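Local coordinates for protein endo-beta-1,4-glucanase (cellulase B) (PDB 4V2X) that probably hydrolyses beta-1,4-linked glucans as a glycosyl hydrolase family 5 endoglucanase, its catalytic module joined to immunoglobulin-like and CBM46 modules, at residues V136-L150 against F183-N196. Sequence-based numbering, arbitrary orientation.
Sequences VQWALEEDLYVMINL and FKDYPTKLMFESVN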
loop_
_atom_site.group_PDB
_atom_site.type_symbol
_atom_site.label_atom_id
_atom_site.label_comp_id
_atom_site.label_asym_id
_atom_site.label_seq_id
_atom_site.Cartn_x
_atom_site.Cartn_y
_atom_site.Cartn_z
ATOM N N VAL A 136 1.291 -32.498 -15.546
ATOM C CA VAL A 136 0.681 -32.317 -14.231
ATOM C C VAL A 136 0.125 -33.649 -13.722
ATOM O O VAL A 136 0.385 -34.030 -12.577
ATOM C CB VAL A 136 -0.425 -31.235 -14.250
ATOM C CG1 VAL A 136 -1.230 -31.248 -12.952
ATOM C CG2 VAL A 136 0.186 -29.857 -14.479
ATOM N N GLN A 137 -0.614 -34.351 -14.579
ATOM C CA GLN A 137 -1.200 -35.649 -14.212
ATOM C C GLN A 137 -0.144 -36.685 -13.855
ATOM O O GLN A 137 -0.297 -37.410 -12.874
ATOM C CB GLN A 137 -2.091 -36.190 -15.335
ATOM C CG GLN A 137 -3.366 -35.395 -15.539
ATOM C CD GLN A 137 -4.255 -35.986 -16.617
ATOM O OE1 GLN A 137 -4.238 -37.189 -16.861
ATOM N NE2 GLN A 137 -5.050 -35.141 -17.255
ATOM N N TRP A 138 0.917 -36.768 -14.651
ATOM C CA TRP A 138 2.001 -37.711 -14.364
ATOM C C TRP A 138 2.619 -37.451 -12.993
ATOM O O TRP A 138 2.875 -38.379 -12.229
ATOM C CB TRP A 138 3.105 -37.629 -15.416
ATOM C CG TRP A 138 2.781 -38.267 -16.732
ATOM C CD1 TRP A 138 1.883 -39.276 -16.969
ATOM C CD2 TRP A 138 3.392 -37.974 -17.993
ATOM N NE1 TRP A 138 1.894 -39.616 -18.301
ATOM C CE2 TRP A 138 2.806 -38.828 -18.951
ATOM C CE3 TRP A 138 4.374 -37.065 -18.410
ATOM C CZ2 TRP A 138 3.170 -38.800 -20.298
ATOM C CZ3 TRP A 138 4.732 -37.039 -19.751
ATOM C CH2 TRP A 138 4.126 -37.902 -20.679
ATOM N N ALA A 139 2.879 -36.181 -12.705
ATOM C CA ALA A 139 3.423 -35.792 -11.411
ATOM C C ALA A 139 2.480 -36.169 -10.271
ATOM O O ALA A 139 2.911 -36.718 -9.253
ATOM C CB ALA A 139 3.693 -34.296 -11.396
ATOM N N LEU A 140 1.194 -35.876 -10.438
ATOM C CA LEU A 140 0.208 -36.217 -9.409
ATOM C C LEU A 140 0.118 -37.740 -9.238
ATOM O O LEU A 140 -0.004 -38.230 -8.117
ATOM C CB LEU A 140 -1.166 -35.619 -9.723
ATOM C CG LEU A 140 -1.303 -34.093 -9.660
ATOM C CD1 LEU A 140 -2.632 -33.645 -10.251
ATOM C CD2 LEU A 140 -1.157 -33.585 -8.233
ATOM N N GLU A 141 0.210 -38.476 -10.344
ATOM C CA GLU A 141 0.201 -39.951 -10.307
ATOM C C GLU A 141 1.403 -40.496 -9.535
ATOM O O GLU A 141 1.309 -41.531 -8.868
ATOM C CB GLU A 141 0.174 -40.532 -11.723
ATOM C CG GLU A 141 -1.188 -40.415 -12.401
ATOM C CD GLU A 141 -1.140 -40.577 -13.914
ATOM O OE1 GLU A 141 -0.134 -41.084 -14.456
ATOM O OE2 GLU A 141 -2.132 -40.200 -14.570
ATOM N N GLU A 142 2.524 -39.784 -9.614
ATOM C CA GLU A 142 3.722 -40.134 -8.862
ATOM C C GLU A 142 3.694 -39.571 -7.445
ATOM O O GLU A 142 4.716 -39.554 -6.770
ATOM C CB GLU A 142 4.971 -39.656 -9.608
ATOM C CG GLU A 142 5.221 -40.381 -10.920
ATOM C CD GLU A 142 5.581 -41.843 -10.718
ATOM O OE1 GLU A 142 6.388 -42.130 -9.812
ATOM O OE2 GLU A 142 5.057 -42.701 -11.458
ATOM N N ASP A 143 2.527 -39.107 -7.003
ATOM C CA ASP A 143 2.315 -38.644 -5.636
ATOM C C ASP A 143 3.026 -37.333 -5.302
ATOM O O ASP A 143 3.240 -37.020 -4.127
ATOM C CB ASP A 143 2.736 -39.724 -4.628
ATOM C CG ASP A 143 2.082 -39.541 -3.281
ATOM O OD1 ASP A 143 0.958 -38.992 -3.233
ATOM O OD2 ASP A 143 2.695 -39.939 -2.267
ATOM N N LEU A 144 3.382 -36.567 -6.332
ATOM C CA LEU A 144 4.036 -35.285 -6.135
ATOM C C LEU A 144 3.021 -34.173 -5.967
ATOM O O LEU A 144 1.924 -34.231 -6.510
ATOM C CB LEU A 144 4.928 -34.953 -7.333
ATOM C CG LEU A 144 6.004 -35.979 -7.682
ATOM C CD1 LEU A 144 6.691 -35.597 -8.981
ATOM C CD2 LEU A 144 7.014 -36.103 -6.553
ATOM N N TYR A 145 3.412 -33.155 -5.205
ATOM C CA TYR A 145 2.749 -31.854 -5.241
ATOM C C TYR A 145 3.210 -31.186 -6.525
ATOM O O TYR A 145 4.315 -31.458 -7.006
ATOM C CB TYR A 145 3.151 -30.991 -4.035
ATOM C CG TYR A 145 2.608 -31.509 -2.733
ATOM C CD1 TYR A 145 3.254 -32.532 -2.046
ATOM C CD2 TYR A 145 1.435 -30.997 -2.195
ATOM C CE1 TYR A 145 2.746 -33.030 -0.858
ATOM C CE2 TYR A 145 0.918 -31.491 -1.011
ATOM C CZ TYR A 145 1.575 -32.508 -0.347
ATOM O OH TYR A 145 1.056 -32.996 0.837
ATOM N N VAL A 146 2.371 -30.314 -7.070
ATOM C CA VAL A 146 2.644 -29.650 -8.337
ATOM C C VAL A 146 2.313 -28.168 -8.237
ATOM O O VAL A 146 1.247 -27.796 -7.751
ATOM C CB VAL A 146 1.795 -30.256 -9.479
ATOM C CG1 VAL A 146 2.109 -29.571 -10.804
ATOM C CG2 VAL A 146 2.018 -31.757 -9.578
ATOM N N MET A 147 3.216 -27.321 -8.724
ATOM C CA MET A 147 2.961 -25.883 -8.805
ATOM C C MET A 147 3.036 -25.457 -10.255
ATOM O O MET A 147 4.026 -25.730 -10.926
ATOM C CB MET A 147 3.996 -25.093 -7.991
ATOM C CG MET A 147 3.734 -23.591 -7.898
ATOM S SD MET A 147 5.051 -22.633 -7.103
ATOM C CE MET A 147 5.311 -23.552 -5.588
ATOM N N ILE A 148 1.987 -24.792 -10.736
ATOM C CA ILE A 148 2.012 -24.172 -12.051
ATOM C C ILE A 148 1.832 -22.668 -11.879
ATOM O O ILE A 148 1.327 -22.201 -10.850
ATOM C CB ILE A 148 0.923 -24.713 -13.004
ATOM C CG1 ILE A 148 -0.475 -24.471 -12.431
ATOM C CG2 ILE A 148 1.160 -26.193 -13.297
ATOM C CD1 ILE A 148 -1.586 -24.786 -13.411
ATOM N N ASN A 149 2.231 -21.916 -12.895
ATOM C CA ASN A 149 2.198 -20.463 -12.815
ATOM C C ASN A 149 2.010 -19.789 -14.173
ATOM O O ASN A 149 1.748 -20.457 -15.166
ATOM C CB ASN A 149 3.494 -19.971 -12.157
ATOM C CG ASN A 149 4.720 -20.146 -13.044
ATOM O OD1 ASN A 149 4.614 -20.443 -14.235
ATOM N ND2 ASN A 149 5.904 -19.939 -12.458
ATOM N N LEU A 150 2.115 -18.462 -14.194
ATOM C CA LEU A 150 2.457 -17.733 -15.417
ATOM C C LEU A 150 3.904 -17.358 -15.213
ATOM O O LEU A 150 4.243 -16.788 -14.171
ATOM C CB LEU A 150 1.621 -16.463 -15.610
ATOM C CG LEU A 150 0.143 -16.464 -15.244
ATOM C CD1 LEU A 150 -0.450 -15.094 -15.539
ATOM C CD2 LEU A 150 -0.608 -17.559 -15.985
ATOM N N PHE A 183 -8.502 -26.517 -14.306
ATOM C CA PHE A 183 -7.943 -27.352 -13.245
ATOM C C PHE A 183 -8.803 -27.441 -11.979
ATOM O O PHE A 183 -8.373 -28.031 -10.988
ATOM C CB PHE A 183 -6.531 -26.853 -12.887
ATOM C CG PHE A 183 -5.501 -27.148 -13.940
ATOM C CD1 PHE A 183 -5.126 -28.456 -14.207
ATOM C CD2 PHE A 183 -4.900 -26.119 -14.662
ATOM C CE1 PHE A 183 -4.174 -28.743 -15.172
ATOM C CE2 PHE A 183 -3.940 -26.399 -15.623
ATOM C CZ PHE A 183 -3.583 -27.715 -15.885
ATOM N N LYS A 184 -10.018 -26.892 -12.003
ATOM C CA LYS A 184 -10.798 -26.728 -10.770
ATOM C C LYS A 184 -11.050 -28.018 -9.993
ATOM O O LYS A 184 -11.088 -27.992 -8.761
ATOM C CB LYS A 184 -12.130 -26.015 -11.041
ATOM C CG LYS A 184 -13.145 -26.795 -11.865
ATOM C CD LYS A 184 -14.329 -25.908 -12.219
ATOM C CE LYS A 184 -15.182 -26.528 -13.314
ATOM N NZ LYS A 184 -15.700 -27.860 -12.907
ATOM N N ASP A 185 -11.207 -29.138 -10.696
ATOM C CA ASP A 185 -11.507 -30.418 -10.038
ATOM C C ASP A 185 -10.270 -31.275 -9.748
ATOM O O ASP A 185 -10.395 -32.391 -9.249
ATOM C CB ASP A 185 -12.521 -31.211 -10.872
ATOM C CG ASP A 185 -13.878 -30.538 -10.926
ATOM O OD1 ASP A 185 -14.360 -30.071 -9.875
ATOM O OD2 ASP A 185 -14.462 -30.471 -12.023
ATOM N N TYR A 186 -9.082 -30.749 -10.036
ATOM C CA TYR A 186 -7.830 -31.461 -9.754
ATOM C C TYR A 186 -7.562 -31.518 -8.254
ATOM O O TYR A 186 -7.988 -30.629 -7.524
ATOM C CB TYR A 186 -6.651 -30.793 -10.464
ATOM C CG TYR A 186 -6.509 -31.219 -11.900
ATOM C CD1 TYR A 186 -7.555 -31.059 -12.805
ATOM C CD2 TYR A 186 -5.325 -31.781 -12.361
ATOM C CE1 TYR A 186 -7.429 -31.463 -14.122
ATOM C CE2 TYR A 186 -5.186 -32.178 -13.675
ATOM C CZ TYR A 186 -6.239 -32.014 -14.550
ATOM O OH TYR A 186 -6.101 -32.423 -15.850
ATOM N N PRO A 187 -6.849 -32.561 -7.792
ATOM C CA PRO A 187 -6.499 -32.668 -6.372
ATOM C C PRO A 187 -5.813 -31.405 -5.865
ATOM O O PRO A 187 -5.124 -30.734 -6.635
ATOM C CB PRO A 187 -5.519 -33.841 -6.335
ATOM C CG PRO A 187 -5.844 -34.655 -7.540
ATOM C CD PRO A 187 -6.313 -33.685 -8.581
ATOM N N THR A 188 -5.995 -31.088 -4.586
ATOM C CA THR A 188 -5.411 -29.863 -4.023
ATOM C C THR A 188 -3.886 -29.926 -3.881
ATOM O O THR A 188 -3.268 -28.933 -3.502
ATOM C CB THR A 188 -6.029 -29.507 -2.661
ATOM O OG1 THR A 188 -5.906 -30.615 -1.763
ATOM C CG2 THR A 188 -7.499 -29.146 -2.838
ATOM N N LYS A 189 -3.291 -31.078 -4.188
ATOM C CA LYS A 189 -1.830 -31.188 -4.305
ATOM C C LYS A 189 -1.303 -30.391 -5.504
ATOM O O LYS A 189 -0.098 -30.121 -5.589
ATOM C CB LYS A 189 -1.400 -32.651 -4.396
ATOM C CG LYS A 189 -1.679 -33.409 -3.106
ATOM C CD LYS A 189 -1.220 -34.850 -3.170
ATOM C CE LYS A 189 0.284 -34.963 -3.052
ATOM N NZ LYS A 189 0.687 -36.386 -2.885
ATOM N N LEU A 190 -2.196 -30.039 -6.428
ATOM C CA LEU A 190 -1.906 -29.032 -7.459
ATOM C C LEU A 190 -2.183 -27.643 -6.879
ATOM O O LEU A 190 -3.302 -27.361 -6.431
ATOM C CB LEU A 190 -2.766 -29.250 -8.711
ATOM C CG LEU A 190 -2.675 -28.189 -9.817
ATOM C CD1 LEU A 190 -1.257 -28.075 -10.371
ATOM C CD2 LEU A 190 -3.665 -28.502 -10.930
ATOM N N MET A 191 -1.158 -26.795 -6.860
ATOM C CA MET A 191 -1.286 -25.420 -6.373
ATOM C C MET A 191 -0.980 -24.431 -7.497
ATOM O O MET A 191 -0.273 -24.766 -8.447
ATOM C CB MET A 191 -0.359 -25.179 -5.176
ATOM C CG MET A 191 1.123 -25.107 -5.516
ATOM S SD MET A 191 2.182 -25.516 -4.115
ATOM C CE MET A 191 2.097 -27.306 -4.188
ATOM N N PHE A 192 -1.529 -23.222 -7.381
ATOM C CA PHE A 192 -1.327 -22.164 -8.372
ATOM C C PHE A 192 -0.451 -21.050 -7.819
ATOM O O PHE A 192 -0.653 -20.611 -6.689
ATOM C CB PHE A 192 -2.657 -21.510 -8.768
ATOM C CG PHE A 192 -3.699 -22.454 -9.323
ATOM C CD1 PHE A 192 -3.365 -23.661 -9.912
ATOM C CD2 PHE A 192 -5.042 -22.081 -9.294
ATOM C CE1 PHE A 192 -4.349 -24.494 -10.430
ATOM C CE2 PHE A 192 -6.027 -22.908 -9.809
ATOM C CZ PHE A 192 -5.682 -24.118 -10.376
ATOM N N GLU A 193 0.475 -20.569 -8.649
ATOM C CA GLU A 193 1.348 -19.429 -8.338
ATOM C C GLU A 193 1.036 -18.298 -9.317
ATOM O O GLU A 193 1.083 -18.486 -10.530
ATOM C CB GLU A 193 2.807 -19.863 -8.467
ATOM C CG GLU A 193 3.854 -18.772 -8.295
ATOM C CD GLU A 193 5.245 -19.240 -8.696
ATOM O OE1 GLU A 193 5.362 -20.241 -9.436
ATOM O OE2 GLU A 193 6.227 -18.605 -8.272
ATOM N N SER A 194 0.735 -17.114 -8.786
ATOM C CA SER A 194 0.145 -16.024 -9.569
ATOM C C SER A 194 0.990 -15.560 -10.756
ATOM O O SER A 194 0.475 -15.410 -11.867
ATOM C CB SER A 194 -0.124 -14.829 -8.654
ATOM O OG SER A 194 1.068 -14.387 -8.036
ATOM N N VAL A 195 2.278 -15.315 -10.514
ATOM C CA VAL A 195 3.183 -14.810 -11.547
ATOM C C VAL A 195 4.624 -14.995 -11.087
ATOM O O VAL A 195 4.936 -14.777 -9.917
ATOM C CB VAL A 195 2.913 -13.317 -11.871
ATOM C CG1 VAL A 195 2.960 -12.450 -10.623
ATOM C CG2 VAL A 195 3.908 -12.789 -12.907
ATOM N N ASN A 196 5.496 -15.394 -12.006
ATOM C CA ASN A 196 6.918 -15.542 -11.686
ATOM C C ASN A 196 7.659 -14.204 -11.618
ATOM O O ASN A 196 7.549 -13.393 -12.527
ATOM C CB ASN A 196 7.598 -16.398 -12.745
ATOM C CG ASN A 196 9.025 -16.735 -12.381
ATOM O OD1 ASN A 196 9.268 -17.359 -11.356
ATOM N ND2 ASN A 196 9.972 -16.338 -13.217
HETATM O O HOH W 1 -0.137 -36.261 -5.880
#
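Lys-189 NZ is gripped twice by Asp-143: a salt bridge to OD1 at 2.6 Å and a hydrogen bond to the backbone O, met from above the carbonyl plane. A water held by the carbonyls of Leu-140 and Leu-144 adds a weak third bond. Asp-143 is the C' residue of the Schellman motif that ends helix 126-141, whose dipole probably favours the ammonium charge there. The lysine bends at chi3 (75°), which lays CE over the Tyr-145 ring, 3.8 Å from its centroid and 9° off the normal, a CH-pi contact with a longer cation-pi component from NZ. Tyr-145 OH is hydrogen-bonded to Asp-64 OD2. With an alanine in place of Tyr-145, the lysine chain would probably lose the surface beneath CE and be freer to swing from Asp-143, while Asp-64 would lose its hydroxyl partner. Beyond the Tyr-145 ring the strands pair in parallel, their axes 27° apart, from Val-146 N to Lys-189 O (2.9 Å) through Glu-193 N to Ile-148 O (2.9 Å). On one face Ile-148 CD1 reaches Phe-183 CE2 at 3.6 Å; on the other, Asn-149, bound more strongly by Val-110, donates through ND2 to Glu-193 OE1 (3.1 Å) from above the carboxylate plane, and Arg-107 salt-bridges that oxygen. Strands 145-149 and 190-193, joined through helices 153-158 and 165-183, are the third and fourth of the closed eight-stranded TIM barrel, a beta-alpha-beta unit.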